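Local coordinates for tyrosinase (Aspergillus oryzae, PDB 6JU7), which probably uses a pair of copper ions and molecular oxygen to oxidise L-tyrosine and L-dopa to L-dopaquinone, a step in melanin biosynthesis, at residues S302-D307 against N327-H332. The protein carries 1 engineered substitution. Sequence-based numbering, arbitrary orientation.
Sequences SSTRYD and NLEAIH. With TYR (tyrosine), chain E.
N327 meets the S303-T304 peptide as the N-cap of helix 328-340, one of the copper-binding helices of the tyrosinase central domain. Its amide lies against the peptide, OD1 3.6 Å from S303 C, while the same oxygen accepts A330 N at 2.9 Å from above the carbonyl plane. With CG set between the backbone N and the carbonyl carbon (chi1 71°), the amide can fold back over the first turn to make this bond. L328 turns mainly to other helices, packing on F103, L290 and I379.

E329 carries the polar part of the contact. CG stands anti to the backbone N (chi1 -170°) and the chain runs extended beyond it, bringing OE1 within range of two donors: S303 OG at 2.8 Å, nearly along the C-O axis, and T304 N at 3.1 Å, from above the carboxylate plane. S303 OG in turn accepts R305 N, closing an ST turn just after helix 298-302. The other oxygen, OE2, accepts N99 N, so both carboxylate oxygens are tied down close to the copper ligand H98. T304 OG1 is hydrogen-bonded to N99 OD1, and T304 CG2 rests on A330, 4.1 Å from A330 CB.

H332, which with H336 and H376 coordinates one copper of the pair (CuB in the usual nomenclature), approaches the bound tyrosine, its CE1 3.6 Å from CE1 of that tyrosine. Rotation of the imidazole is restrained by E329 O, which receives ND1-H at 3.1 Å on a carbonyl lone pair, only 2° out of the ring plane.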
loop_
_atom_site.group_PDB
_atom_site.type_symbol
_atom_site.label_atom_id
_atom_site.label_comp_id
_atom_site.label_asym_id
_atom_site.label_seq_id
_atom_site.Cartn_x
_atom_site.Cartn_y
_atom_site.Cartn_z
ATOM N N SER B 302 21.230 5.383 -27.534
ATOM C CA SER B 302 21.270 6.098 -26.259
ATOM C C SER B 302 20.071 6.967 -25.915
ATOM O O SER B 302 19.848 7.183 -24.719
ATOM C CB SER B 302 22.512 7.013 -26.183
ATOM O OG SER B 302 22.522 7.977 -27.242
ATOM N N SER B 303 19.345 7.536 -26.863
ATOM C CA SER B 303 18.468 8.652 -26.530
ATOM C C SER B 303 17.283 8.797 -27.466
ATOM O O SER B 303 17.327 8.485 -28.651
ATOM C CB SER B 303 19.267 9.971 -26.556
ATOM O OG SER B 303 18.417 11.060 -26.249
ATOM N N THR B 304 16.210 9.345 -26.906
ATOM C CA THR B 304 15.087 9.761 -27.740
ATOM C C THR B 304 15.465 10.898 -28.680
ATOM O O THR B 304 14.765 11.229 -29.641
ATOM C CB THR B 304 13.919 10.190 -26.830
ATOM O OG1 THR B 304 14.378 11.113 -25.836
ATOM C CG2 THR B 304 13.377 8.974 -26.086
ATOM N N ARG B 305 16.598 11.563 -28.439
ATOM C CA ARG B 305 16.974 12.701 -29.289
ATOM C C ARG B 305 17.170 12.290 -30.742
ATOM O O ARG B 305 17.002 13.095 -31.671
ATOM C CB ARG B 305 18.241 13.384 -28.753
ATOM C CG ARG B 305 18.612 14.676 -29.472
ATOM C CD ARG B 305 17.619 15.782 -29.187
ATOM N N TYR B 306 17.567 11.044 -30.994
ATOM C CA TYR B 306 17.954 10.731 -32.378
ATOM C C TYR B 306 16.778 10.985 -33.317
ATOM O O TYR B 306 16.973 11.377 -34.474
ATOM C CB TYR B 306 18.437 9.285 -32.492
ATOM C CG TYR B 306 19.375 9.034 -33.651
ATOM C CD1 TYR B 306 20.740 9.275 -33.553
ATOM C CD2 TYR B 306 18.892 8.550 -34.865
ATOM C CE1 TYR B 306 21.573 9.034 -34.634
ATOM C CE2 TYR B 306 19.718 8.311 -35.949
ATOM C CZ TYR B 306 21.071 8.561 -35.831
ATOM O OH TYR B 306 21.919 8.319 -36.898
ATOM N N ASP B 307 15.570 10.770 -32.819
ATOM C CA ASP B 307 14.349 10.906 -33.594
ATOM C C ASP B 307 13.648 12.245 -33.328
ATOM O O ASP B 307 12.450 12.321 -33.659
ATOM C CB ASP B 307 13.354 9.794 -33.261
ATOM C CG ASP B 307 13.894 8.412 -33.538
ATOM O OD1 ASP B 307 14.578 8.211 -34.559
ATOM O OD2 ASP B 307 13.619 7.528 -32.702
ATOM N N ASN B 327 14.787 2.554 -28.322
ATOM C CA ASN B 327 16.060 2.946 -27.704
ATOM C C ASN B 327 16.003 2.851 -26.178
ATOM O O ASN B 327 14.955 2.727 -25.542
ATOM C CB ASN B 327 16.458 4.340 -28.195
ATOM C CG ASN B 327 15.577 5.444 -27.641
ATOM O OD1 ASN B 327 15.693 5.767 -26.466
ATOM N ND2 ASN B 327 14.683 5.989 -28.462
ATOM N N LEU B 328 17.173 2.903 -25.553
ATOM C CA LEU B 328 17.347 2.764 -24.116
ATOM C C LEU B 328 16.487 3.756 -23.341
ATOM O O LEU B 328 15.827 3.398 -22.361
ATOM C CB LEU B 328 18.825 3.040 -23.767
ATOM C CG LEU B 328 19.160 2.964 -22.271
ATOM C CD1 LEU B 328 19.142 1.514 -21.807
ATOM C CD2 LEU B 328 20.508 3.618 -21.998
ATOM N N GLU B 329 16.547 5.013 -23.758
ATOM C CA GLU B 329 15.883 6.079 -23.012
ATOM C C GLU B 329 14.369 5.937 -23.084
ATOM O O GLU B 329 13.662 6.122 -22.093
ATOM C CB GLU B 329 16.348 7.455 -23.508
ATOM C CG GLU B 329 15.862 8.571 -22.589
ATOM C CD GLU B 329 16.362 9.941 -22.988
ATOM O OE1 GLU B 329 17.039 10.105 -24.030
ATOM O OE2 GLU B 329 16.051 10.884 -22.228
ATOM N N ALA B 330 13.881 5.534 -24.252
ATOM C CA ALA B 330 12.456 5.288 -24.422
ATOM C C ALA B 330 11.953 4.134 -23.579
ATOM O O ALA B 330 10.864 4.225 -22.994
ATOM C CB ALA B 330 12.164 5.049 -25.900
ATOM N N ILE B 331 12.700 3.032 -23.509
ATOM C CA ILE B 331 12.301 1.962 -22.593
ATOM C C ILE B 331 12.311 2.470 -21.154
ATOM O O ILE B 331 11.340 2.234 -20.406
ATOM C CB ILE B 331 13.216 0.721 -22.758
ATOM C CG1 ILE B 331 13.117 0.111 -24.151
ATOM C CG2 ILE B 331 12.920 -0.291 -21.662
ATOM C CD1 ILE B 331 14.057 -1.019 -24.482
ATOM N N HIS B 332 13.360 3.178 -20.774
ATOM C CA HIS B 332 13.480 3.731 -19.421
ATOM C C HIS B 332 12.306 4.640 -19.094
ATOM O O HIS B 332 11.795 4.649 -17.971
ATOM C CB HIS B 332 14.844 4.407 -19.259
ATOM C CG HIS B 332 14.896 5.716 -18.559
ATOM N ND1 HIS B 332 14.526 6.899 -19.190
ATOM C CD2 HIS B 332 15.326 6.085 -17.332
ATOM C CE1 HIS B 332 14.694 7.905 -18.359
ATOM N NE2 HIS B 332 15.175 7.448 -17.216
HETATM N N TYR E . 7.143 10.740 -17.712
HETATM C CA TYR E . 8.214 10.579 -18.690
HETATM C C TYR E . 7.622 10.315 -20.077
HETATM O O TYR E . 8.367 10.460 -21.060
HETATM C CB TYR E . 9.164 9.449 -18.323
HETATM C CG TYR E . 10.181 9.726 -17.240
HETATM C CD1 TYR E . 11.534 9.817 -17.557
HETATM C CD2 TYR E . 9.822 9.867 -15.909
HETATM C CE1 TYR E . 12.488 10.062 -16.583
HETATM C CE2 TYR E . 10.759 10.108 -14.925
HETATM C CZ TYR E . 12.098 10.201 -15.262
HETATM O OH TYR E . 13.025 10.437 -14.281
HETATM O OXT TYR E . 6.428 9.968 -20.143
HETATM O O HOH W 1 12.947 11.238 -23.478
#